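Long-range contacts in 2-dehydro-3-deoxy-d-gluconate/2-dehydro-3-deoxy-phosphogluconate aldolase (Picrophilus torridus, PDB 4UXD), which is an aldolase of the dihydrodipicolinate synthetase family, built on a parallel (beta/alpha)8 barrel with four chains in the assembly: residues Pro31-Leu36 with Gly66-Phe71; Phe71-Leu76 with Arg287-Arg292; Cys225-Phe230 with Asn270-Tyr275. One frame throughout, in Å; residues are numbered along the deposited sequence.

Interaction 1. Residues Pro31-Leu36 with Gly66-Phe71; sequences PMITPL and GSTGVF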
loop_
_atom_site.group_PDB
_atom_site.type_symbol
_atom_site.label_atom_id
_atom_site.label_comp_id
_atom_site.label_asym_id
_atom_site.label_seq_id
_atom_site.Cartn_x
_atom_site.Cartn_y
_atom_site.Cartn_z
ATOM N N PRO A 31 -6.968 5.913 -26.816
ATOM C CA PRO A 31 -5.596 5.477 -26.557
ATOM C C PRO A 31 -5.356 4.179 -27.323
ATOM O O PRO A 31 -5.760 3.091 -26.886
ATOM C CB PRO A 31 -5.561 5.295 -25.042
ATOM C CG PRO A 31 -6.947 4.905 -24.678
ATOM C CD PRO A 31 -7.881 5.498 -25.747
ATOM N N MET A 32 -4.743 4.324 -28.495
ATOM C CA MET A 32 -4.635 3.235 -29.462
ATOM C C MET A 32 -3.831 2.057 -28.940
ATOM O O MET A 32 -2.761 2.238 -28.353
ATOM C CB MET A 32 -3.982 3.727 -30.752
ATOM C CG MET A 32 -4.712 4.855 -31.452
ATOM S SD MET A 32 -3.833 5.425 -32.924
ATOM C CE MET A 32 -3.897 3.939 -33.927
ATOM N N ILE A 33 -4.332 0.846 -29.171
ATOM C CA ILE A 33 -3.464 -0.315 -29.069
ATOM C C ILE A 33 -2.470 -0.253 -30.217
ATOM O O ILE A 33 -2.718 0.384 -31.240
ATOM C CB ILE A 33 -4.230 -1.650 -29.126
ATOM C CG1 ILE A 33 -5.045 -1.744 -30.420
ATOM C CG2 ILE A 33 -5.126 -1.800 -27.903
ATOM C CD1 ILE A 33 -5.584 -3.122 -30.697
ATOM N N THR A 34 -1.345 -0.921 -30.043
ATOM C CA THR A 34 -0.400 -1.129 -31.130
ATOM C C THR A 34 -0.554 -2.556 -31.686
ATOM O O THR A 34 0.032 -3.488 -31.130
ATOM C CB THR A 34 1.026 -0.910 -30.630
ATOM O OG1 THR A 34 1.075 0.307 -29.886
ATOM C CG2 THR A 34 2.012 -0.858 -31.780
ATOM N N PRO A 35 -1.341 -2.736 -32.772
ATOM C CA PRO A 35 -1.601 -4.101 -33.256
ATOM C C PRO A 35 -0.322 -4.874 -33.586
ATOM O O PRO A 35 0.616 -4.281 -34.125
ATOM C CB PRO A 35 -2.446 -3.874 -34.514
ATOM C CG PRO A 35 -3.085 -2.556 -34.312
ATOM C CD PRO A 35 -2.044 -1.735 -33.589
ATOM N N LEU A 36 -0.291 -6.161 -33.236
ATOM C CA LEU A 36 0.888 -7.002 -33.433
ATOM C C LEU A 36 0.592 -8.277 -34.239
ATOM O O LEU A 36 -0.482 -8.889 -34.124
ATOM C CB LEU A 36 1.498 -7.407 -32.084
ATOM C CG LEU A 36 1.854 -6.328 -31.055
ATOM C CD1 LEU A 36 2.269 -7.000 -29.736
ATOM C CD2 LEU A 36 2.960 -5.395 -31.567
ATOM N N GLY A 66 0.173 5.328 -26.008
ATOM C CA GLY A 66 -0.166 5.512 -24.611
ATOM C C GLY A 66 0.081 4.209 -23.873
ATOM O O GLY A 66 0.731 3.294 -24.425
ATOM N N SER A 67 -0.443 4.121 -22.648
ATOM C CA SER A 67 -0.339 2.918 -21.833
ATOM C C SER A 67 -1.025 1.736 -22.506
ATOM O O SER A 67 -0.515 0.618 -22.507
ATOM C CB SER A 67 -0.951 3.143 -20.444
ATOM O OG SER A 67 -0.249 4.139 -19.710
ATOM N N THR A 68 -2.194 1.995 -23.065
ATOM C CA THR A 68 -2.944 0.988 -23.786
ATOM C C THR A 68 -2.117 0.455 -24.944
ATOM O O THR A 68 -2.217 -0.728 -25.293
ATOM C CB THR A 68 -4.267 1.561 -24.317
ATOM O OG1 THR A 68 -5.076 1.979 -23.217
ATOM C CG2 THR A 68 -5.024 0.523 -25.126
ATOM N N GLY A 69 -1.295 1.329 -25.528
ATOM C CA GLY A 69 -0.429 0.956 -26.637
ATOM C C GLY A 69 0.881 0.308 -26.222
ATOM O O GLY A 69 1.767 0.094 -27.061
ATOM N N VAL A 70 0.971 -0.019 -24.931
ATOM C CA VAL A 70 2.151 -0.575 -24.281
ATOM C C VAL A 70 3.473 -0.037 -24.840
ATOM O O VAL A 70 4.406 -0.793 -25.110
ATOM C CB VAL A 70 2.140 -2.150 -24.328
ATOM C CG1 VAL A 70 1.075 -2.700 -23.395
ATOM C CG2 VAL A 70 1.928 -2.704 -25.705
ATOM N N PHE A 71 3.562 1.291 -24.924
ATOM C CA PHE A 71 4.712 1.968 -25.528
ATOM C C PHE A 71 6.083 1.562 -24.958
ATOM O O PHE A 71 7.041 1.506 -25.723
ATOM C CB PHE A 71 4.545 3.511 -25.433
ATOM C CG PHE A 71 4.665 4.067 -24.038
ATOM C CD1 PHE A 71 3.547 4.193 -23.224
ATOM C CD2 PHE A 71 5.894 4.469 -23.545
ATOM C CE1 PHE A 71 3.656 4.677 -21.949
ATOM C CE2 PHE A 71 6.006 4.959 -22.272
ATOM C CZ PHE A 71 4.877 5.062 -21.461
HETATM O O HOH W 1 -2.172 4.401 -26.732
#
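Ile33 and Gly69 bring the two backbones closest, their CA atoms 4.1 Å apart, where the irregular segment 31-36 passes the type I turn from Ser67 to Val70. The lack of a side chain at Gly69 lets the Met32 carbonyl sit against the turn, with Met32 O 3.2 Å from Gly69 CA. Thr68, on the turn, is the residue most covered by the other segment. A chi1 of -62° sets the Thr68 hydroxyl beside the backbone N and leaves CG2 anti to that N, and the methyl comes between Pro31 and Ile33: CG2 of Thr68 lies 3.2 Å from Pro31 O and 3.6 Å from Ile33 CG2. Its hydroxyl is turned to the proline ring, leaving Thr68 OG1 3.8 Å from Pro31 CG. The segments follow two neighbouring strands of the (beta/alpha)8 barrel, 27-31 and 61-63, and the turn carries the Gly-Ser-Thr-Gly sequence that matches the Gly-x-x-Gly motif of this family; a bound glycerol lies beside the Thr68 side chain, and Ser67 N makes a weak hydrogen bond to a glycerol. Further along, Thr34 closes the contact. Its hydroxyl lies beside the backbone N (chi1 -48°) and Thr34 OG1 donates to Gly69 O at 2.9 Å, in the carbonyl plane on a lone pair, with a C=O...O angle of 118°. A water ties the other end together, donating to Met32 O at 2.8 Å and accepting from Gly66 N. Two other side chains bind here: Asn229 bonds to Pro31 O and Ile33 N, while the Tyr273 hydroxyl joins Thr34 N to Thr68 O.

Interaction 2. Residues Phe71-Leu76 with Arg287-Arg292; sequences FPYFTL and RPPMYR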
loop_
_atom_site.group_PDB
_atom_site.type_symbol
_atom_site.label_atom_id
_atom_site.label_comp_id
_atom_site.label_asym_id
_atom_site.label_seq_id
_atom_site.Cartn_x
_atom_site.Cartn_y
_atom_site.Cartn_z
ATOM N N PHE A 71 3.562 1.291 -24.924
ATOM C CA PHE A 71 4.712 1.968 -25.528
ATOM C C PHE A 71 6.083 1.562 -24.958
ATOM O O PHE A 71 7.041 1.506 -25.723
ATOM C CB PHE A 71 4.545 3.511 -25.433
ATOM C CG PHE A 71 4.665 4.067 -24.038
ATOM C CD1 PHE A 71 3.547 4.193 -23.224
ATOM C CD2 PHE A 71 5.894 4.469 -23.545
ATOM C CE1 PHE A 71 3.656 4.677 -21.949
ATOM C CE2 PHE A 71 6.006 4.959 -22.272
ATOM C CZ PHE A 71 4.877 5.062 -21.461
ATOM N N PRO A 72 6.194 1.262 -23.640
ATOM C CA PRO A 72 7.563 0.960 -23.202
ATOM C C PRO A 72 8.078 -0.414 -23.636
ATOM O O PRO A 72 9.243 -0.734 -23.413
ATOM C CB PRO A 72 7.463 1.026 -21.674
ATOM C CG PRO A 72 6.087 0.679 -21.390
ATOM C CD PRO A 72 5.260 1.261 -22.500
ATOM N N TYR A 73 7.223 -1.234 -24.230
ATOM C CA TYR A 73 7.680 -2.528 -24.715
ATOM C C TYR A 73 8.411 -2.355 -26.055
ATOM O O TYR A 73 9.070 -3.268 -26.510
ATOM C CB TYR A 73 6.510 -3.516 -24.860
ATOM C CG TYR A 73 5.789 -3.862 -23.574
ATOM C CD1 TYR A 73 6.320 -3.509 -22.329
ATOM C CD2 TYR A 73 4.577 -4.536 -23.594
ATOM C CE1 TYR A 73 5.667 -3.811 -21.145
ATOM C CE2 TYR A 73 3.909 -4.854 -22.401
ATOM C CZ TYR A 73 4.459 -4.485 -21.178
ATOM O OH TYR A 73 3.803 -4.795 -19.989
ATOM N N PHE A 74 8.319 -1.171 -26.654
ATOM C CA PHE A 74 8.872 -0.930 -27.983
ATOM C C PHE A 74 10.138 -0.095 -27.929
ATOM O O PHE A 74 10.380 0.646 -26.967
ATOM C CB PHE A 74 7.835 -0.231 -28.878
ATOM C CG PHE A 74 6.568 -1.013 -29.062
ATOM C CD1 PHE A 74 6.522 -2.091 -29.922
ATOM C CD2 PHE A 74 5.423 -0.677 -28.359
ATOM C CE1 PHE A 74 5.362 -2.807 -30.073
ATOM C CE2 PHE A 74 4.260 -1.403 -28.509
ATOM C CZ PHE A 74 4.229 -2.463 -29.364
ATOM N N THR A 75 10.936 -0.210 -28.986
ATOM C CA THR A 75 12.147 0.591 -29.134
ATOM C C THR A 75 11.799 2.019 -29.490
ATOM O O THR A 75 10.714 2.306 -29.983
ATOM C CB THR A 75 13.075 0.045 -30.247
ATOM O OG1 THR A 75 12.422 0.180 -31.516
ATOM C CG2 THR A 75 13.419 -1.405 -30.006
ATOM N N LEU A 76 12.738 2.916 -29.260
ATOM C CA LEU A 76 12.611 4.273 -29.761
ATOM C C LEU A 76 12.373 4.286 -31.278
ATOM O O LEU A 76 11.546 5.039 -31.778
ATOM C CB LEU A 76 13.869 5.062 -29.418
ATOM C CG LEU A 76 13.820 6.565 -29.655
ATOM C CD1 LEU A 76 12.738 7.235 -28.794
ATOM C CD2 LEU A 76 15.200 7.155 -29.392
ATOM N N ARG A 287 3.786 -9.291 -27.737
ATOM C CA ARG A 287 5.171 -9.159 -27.304
ATOM C C ARG A 287 5.241 -9.357 -25.793
ATOM O O ARG A 287 4.624 -8.591 -25.041
ATOM C CB ARG A 287 5.747 -7.789 -27.682
ATOM C CG ARG A 287 7.222 -7.600 -27.282
ATOM C CD ARG A 287 7.830 -6.284 -27.802
ATOM N NE ARG A 287 7.862 -6.220 -29.265
ATOM C CZ ARG A 287 8.533 -5.310 -29.968
ATOM N NH1 ARG A 287 9.248 -4.377 -29.356
ATOM N NH2 ARG A 287 8.494 -5.338 -31.290
ATOM N N PRO A 288 5.961 -10.398 -25.338
ATOM C CA PRO A 288 6.201 -10.515 -23.899
ATOM C C PRO A 288 6.644 -9.179 -23.306
ATOM O O PRO A 288 7.417 -8.475 -23.962
ATOM C CB PRO A 288 7.313 -11.553 -23.813
ATOM C CG PRO A 288 7.135 -12.404 -25.034
ATOM C CD PRO A 288 6.550 -11.519 -26.097
ATOM N N PRO A 289 6.159 -8.823 -22.097
ATOM C CA PRO A 289 5.365 -9.615 -21.140
ATOM C C PRO A 289 3.865 -9.760 -21.449
ATOM O O PRO A 289 3.171 -10.407 -20.680
ATOM C CB PRO A 289 5.547 -8.843 -19.829
ATOM C CG PRO A 289 5.677 -7.412 -20.263
ATOM C CD PRO A 289 6.354 -7.440 -21.627
ATOM N N MET A 290 3.364 -9.162 -22.524
ATOM C CA MET A 290 2.004 -9.456 -22.969
ATOM C C MET A 290 1.858 -10.965 -23.151
ATOM O O MET A 290 2.845 -11.675 -23.375
ATOM C CB MET A 290 1.669 -8.756 -24.298
ATOM C CG MET A 290 1.793 -7.258 -24.313
ATOM S SD MET A 290 1.703 -6.561 -25.978
ATOM C CE MET A 290 -0.059 -6.465 -26.267
ATOM N N TYR A 291 0.628 -11.458 -23.064
ATOM C CA TYR A 291 0.351 -12.843 -23.417
ATOM C C TYR A 291 -1.142 -13.029 -23.708
ATOM O O TYR A 291 -1.969 -12.241 -23.248
ATOM C CB TYR A 291 0.827 -13.773 -22.303
ATOM C CG TYR A 291 0.060 -13.652 -21.012
ATOM C CD1 TYR A 291 0.436 -12.742 -20.037
ATOM C CD2 TYR A 291 -1.028 -14.468 -20.761
ATOM C CE1 TYR A 291 -0.268 -12.643 -18.846
ATOM C CE2 TYR A 291 -1.736 -14.377 -19.581
ATOM C CZ TYR A 291 -1.356 -13.467 -18.627
ATOM O OH TYR A 291 -2.063 -13.399 -17.450
ATOM N N ARG A 292 -1.486 -14.045 -24.493
ATOM C CA ARG A 292 -2.892 -14.304 -24.839
ATOM C C ARG A 292 -3.682 -14.704 -23.591
ATOM O O ARG A 292 -3.180 -15.409 -22.723
ATOM C CB ARG A 292 -2.990 -15.382 -25.934
ATOM C CG ARG A 292 -4.299 -16.206 -25.995
ATOM C CD ARG A 292 -5.434 -15.525 -26.763
ATOM N NE ARG A 292 -6.014 -16.452 -27.742
ATOM C CZ ARG A 292 -7.094 -17.207 -27.543
ATOM N NH1 ARG A 292 -7.771 -17.150 -26.398
ATOM N NH2 ARG A 292 -7.508 -18.021 -28.507
#
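Arg287 is extended as far as CD and then bends at chi3 (-63°), which lays its guanidinium beside Tyr73 and Phe74. There Arg287 NH1 donates to Tyr73 O at 3.1 Å (N-H...O 150°), approaching from a direction tilted out of the carbonyl plane. The Phe74 ring crosses the guanidinium at 55° between planes, and its CD1 lies over one guanidinium face, 3.6 Å from Arg287 NH1. The other nitrogens of the guanidinium are also paired: NH2 forms a salt bridge with Glu78 of helix 76-88, whose N-cap is Thr75, and NE bonds to Gly40 O. In fold terms, the loop after helix 270-279 here reaches the start of the second barrel helix. It does so through a type VI turn, with a cis peptide before Pro289, that presents the proline to Tyr73. Pro289 CD sits over the middle of the Tyr73 ring, 3.6 Å from its centroid, a CH-pi contact, while Pro289 CG comes within 3.2 Å of Tyr73 OH. Met290 arrives at the ring edge, its CG 3.7 Å from Tyr73 CE2. A second subunit joins in: its Ser102 hydrogen-bonds to Tyr73 O, and its Ile129 packs on the Tyr73 side chain.

Interaction 3. Residues Cys225-Phe230 with Asn270-Tyr275; sequences CGTTNF and NAYYEY. With GOL (glycerol), chain F.
Tyr272 is the first residue of the helical segment 270-275 to meet 225-230, and its ring enters edge-on. Tyr272 CE2 lies 3.7 Å from Gly226 C, with Gly226 C and Thr227 N both near the plane of the ring. Past this edge the phenol hydroxyl reaches a bound glycerol: Tyr272 OH and glycerol O1 share a hydrogen bond of 2.8 Å. The same glycerol takes a weak bond from the loop, Gly226 N to glycerol O3 at 3.0 Å, and is also held by Gly207 O and Asp209 OD1, so it bridges the helix and the 225-230 loop in a pocket at the mouth of the barrel. The Tyr272 backbone also takes part, its O lying 3.3 Å from Phe230 CE2. Beside it Phe230 CZ touches Tyr272 CD2 at 3.6 Å, the two rings set obliquely at 59°. Segment 225-230 contains a short 3-10 turn, 226-229, following the last barrel strand, 222-224, and helix 270-279 belongs to the C-terminal helical part that packs against it; Met260 and Leu263 of helix 245-264 also pack on Tyr272. Asn229 ND2 braces the turn from within, donating to Gly226 O at 2.7 Å. One helical turn beyond Tyr272, Tyr275 meets Phe230, which holds its ring in the crowded position between backbone N and carbonyl carbon (chi1 38°). Tyr275 CB stands over the centre of the Phe230 ring, 3.9 Å from the centroid in a CH-pi contact, while Thr227 O lies over the opposite face, toward the rim. The two rings are near parallel (26°) but slid apart with little overlap, Tyr275 CD1 packing tightly at 3.2 Å from Phe230 CD1.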
loop_
_atom_site.group_PDB
_atom_site.type_symbol
_atom_site.label_atom_id
_atom_site.label_comp_id
_atom_site.label_asym_id
_atom_site.label_seq_id
_atom_site.Cartn_x
_atom_site.Cartn_y
_atom_site.Cartn_z
ATOM N N CYS A 225 -10.351 6.883 -23.692
ATOM C CA CYS A 225 -11.057 5.643 -23.402
ATOM C C CYS A 225 -10.658 4.474 -24.291
ATOM O O CYS A 225 -11.040 4.416 -25.448
ATOM C CB CYS A 225 -12.557 5.894 -23.530
ATOM S SG CYS A 225 -13.152 7.259 -22.519
ATOM N N GLY A 226 -9.932 3.519 -23.725
ATOM C CA GLY A 226 -9.412 2.395 -24.482
ATOM C C GLY A 226 -10.450 1.521 -25.178
ATOM O O GLY A 226 -10.154 0.884 -26.186
ATOM N N THR A 227 -11.663 1.468 -24.647
ATOM C CA THR A 227 -12.692 0.644 -25.255
ATOM C C THR A 227 -13.083 1.125 -26.659
ATOM O O THR A 227 -13.732 0.388 -27.402
ATOM C CB THR A 227 -13.954 0.600 -24.390
ATOM O OG1 THR A 227 -14.529 1.916 -24.296
ATOM C CG2 THR A 227 -13.617 0.052 -23.011
ATOM N N THR A 228 -12.689 2.340 -27.028
ATOM C CA THR A 228 -12.995 2.846 -28.363
ATOM C C THR A 228 -12.200 2.106 -29.452
ATOM O O THR A 228 -12.471 2.272 -30.631
ATOM C CB THR A 228 -12.726 4.362 -28.484
ATOM O OG1 THR A 228 -11.338 4.637 -28.252
ATOM C CG2 THR A 228 -13.569 5.121 -27.484
ATOM N N ASN A 229 -11.239 1.280 -29.052
ATOM C CA ASN A 229 -10.490 0.483 -30.005
ATOM C C ASN A 229 -11.366 -0.560 -30.718
ATOM O O ASN A 229 -10.973 -1.104 -31.746
ATOM C CB ASN A 229 -9.325 -0.221 -29.302
ATOM C CG ASN A 229 -8.145 0.687 -29.079
ATOM O OD1 ASN A 229 -7.334 0.894 -29.981
ATOM N ND2 ASN A 229 -8.033 1.235 -27.870
ATOM N N PHE A 230 -12.543 -0.841 -30.166
ATOM C CA PHE A 230 -13.407 -1.886 -30.700
ATOM C C PHE A 230 -14.858 -1.723 -30.257
ATOM O O PHE A 230 -15.664 -2.631 -30.404
ATOM C CB PHE A 230 -12.885 -3.254 -30.273
ATOM C CG PHE A 230 -12.346 -3.274 -28.881
ATOM C CD1 PHE A 230 -13.196 -3.379 -27.799
ATOM C CD2 PHE A 230 -10.986 -3.149 -28.652
ATOM C CE1 PHE A 230 -12.692 -3.378 -26.520
ATOM C CE2 PHE A 230 -10.481 -3.150 -27.379
ATOM C CZ PHE A 230 -11.328 -3.265 -26.311
ATOM N N ASN A 270 -3.969 -6.895 -22.166
ATOM C CA ASN A 270 -4.006 -7.987 -23.122
ATOM C C ASN A 270 -5.401 -8.236 -23.706
ATOM O O ASN A 270 -5.533 -8.439 -24.913
ATOM C CB ASN A 270 -3.453 -9.232 -22.455
ATOM C CG ASN A 270 -1.991 -9.067 -22.069
ATOM O OD1 ASN A 270 -1.173 -8.669 -22.899
ATOM N ND2 ASN A 270 -1.661 -9.337 -20.798
ATOM N N ALA A 271 -6.430 -8.162 -22.864
ATOM C CA ALA A 271 -7.807 -8.380 -23.296
ATOM C C ALA A 271 -8.232 -7.412 -24.403
ATOM O O ALA A 271 -9.034 -7.777 -25.264
ATOM C CB ALA A 271 -8.755 -8.262 -22.118
ATOM N N TYR A 272 -7.696 -6.192 -24.373
ATOM C CA TYR A 272 -8.000 -5.185 -25.392
ATOM C C TYR A 272 -7.510 -5.659 -26.746
ATOM O O TYR A 272 -8.151 -5.429 -27.773
ATOM C CB TYR A 272 -7.354 -3.832 -25.059
ATOM C CG TYR A 272 -8.005 -3.107 -23.897
ATOM C CD1 TYR A 272 -7.824 -3.538 -22.584
ATOM C CD2 TYR A 272 -8.804 -1.990 -24.112
ATOM C CE1 TYR A 272 -8.418 -2.871 -21.521
ATOM C CE2 TYR A 272 -9.409 -1.326 -23.058
ATOM C CZ TYR A 272 -9.207 -1.768 -21.768
ATOM O OH TYR A 272 -9.803 -1.108 -20.726
ATOM N N TYR A 273 -6.363 -6.327 -26.729
ATOM C CA TYR A 273 -5.752 -6.807 -27.941
ATOM C C TYR A 273 -6.570 -7.974 -28.499
ATOM O O TYR A 273 -6.951 -7.950 -29.665
ATOM C CB TYR A 273 -4.278 -7.175 -27.684
ATOM C CG TYR A 273 -3.398 -5.933 -27.632
ATOM C CD1 TYR A 273 -3.398 -5.094 -26.526
ATOM C CD2 TYR A 273 -2.602 -5.583 -28.706
ATOM C CE1 TYR A 273 -2.620 -3.946 -26.489
ATOM C CE2 TYR A 273 -1.824 -4.437 -28.682
ATOM C CZ TYR A 273 -1.835 -3.621 -27.574
ATOM O OH TYR A 273 -1.053 -2.485 -27.550
ATOM N N GLU A 274 -6.878 -8.966 -27.674
ATOM C CA GLU A 274 -7.694 -10.073 -28.147
ATOM C C GLU A 274 -9.016 -9.551 -28.714
ATOM O O GLU A 274 -9.457 -9.964 -29.791
ATOM C CB GLU A 274 -7.963 -11.071 -27.022
ATOM C CG GLU A 274 -8.684 -12.326 -27.477
ATOM C CD GLU A 274 -8.689 -13.420 -26.416
ATOM O OE1 GLU A 274 -7.940 -13.283 -25.424
ATOM O OE2 GLU A 274 -9.445 -14.410 -26.567
ATOM N N TYR A 275 -9.628 -8.618 -27.996
ATOM C CA TYR A 275 -10.954 -8.153 -28.346
ATOM C C TYR A 275 -10.904 -7.509 -29.712
ATOM O O TYR A 275 -11.821 -7.661 -30.517
ATOM C CB TYR A 275 -11.478 -7.175 -27.296
ATOM C CG TYR A 275 -12.982 -7.074 -27.241
ATOM C CD1 TYR A 275 -13.699 -6.503 -28.284
ATOM C CD2 TYR A 275 -13.688 -7.537 -26.141
ATOM C CE1 TYR A 275 -15.078 -6.404 -28.237
ATOM C CE2 TYR A 275 -15.067 -7.443 -26.084
ATOM C CZ TYR A 275 -15.760 -6.874 -27.134
ATOM O OH TYR A 275 -17.136 -6.776 -27.084
HETATM C C1 GOL F . -9.363 1.896 -20.104
HETATM O O1 GOL F . -9.986 1.591 -21.330
HETATM C C2 GOL F . -7.873 2.154 -20.301
HETATM O O2 GOL F . -7.294 2.487 -19.052
HETATM C C3 GOL F . -7.633 3.259 -21.333
HETATM O O3 GOL F . -8.545 4.327 -21.198
#

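All three contacts are buried, but their depths differ. Interaction 1 lies deepest, its centre about 9 Å from the centre of the chain, and joins loops of adjacent barrel strands through backbone carbonyls, threonines and a water. Interaction 2, its centre about 16 Å from the chain centre, shares Phe71 with it and continues the same loop to where an arginine-to-carbonyl hydrogen bond and proline-aromatic packing carry the contact. Both touch the second subunit; interaction 3, largely aromatic, touches no other chain and is nested within the chain loop that interaction 2 closes. Helix 270-279 connects the set: Tyr273 hydrogen-bonds to interaction 1 and packs on Met290 of interaction 2. Pro31 links interactions 1 and 3 directly, resting against Cys225 and Gly226.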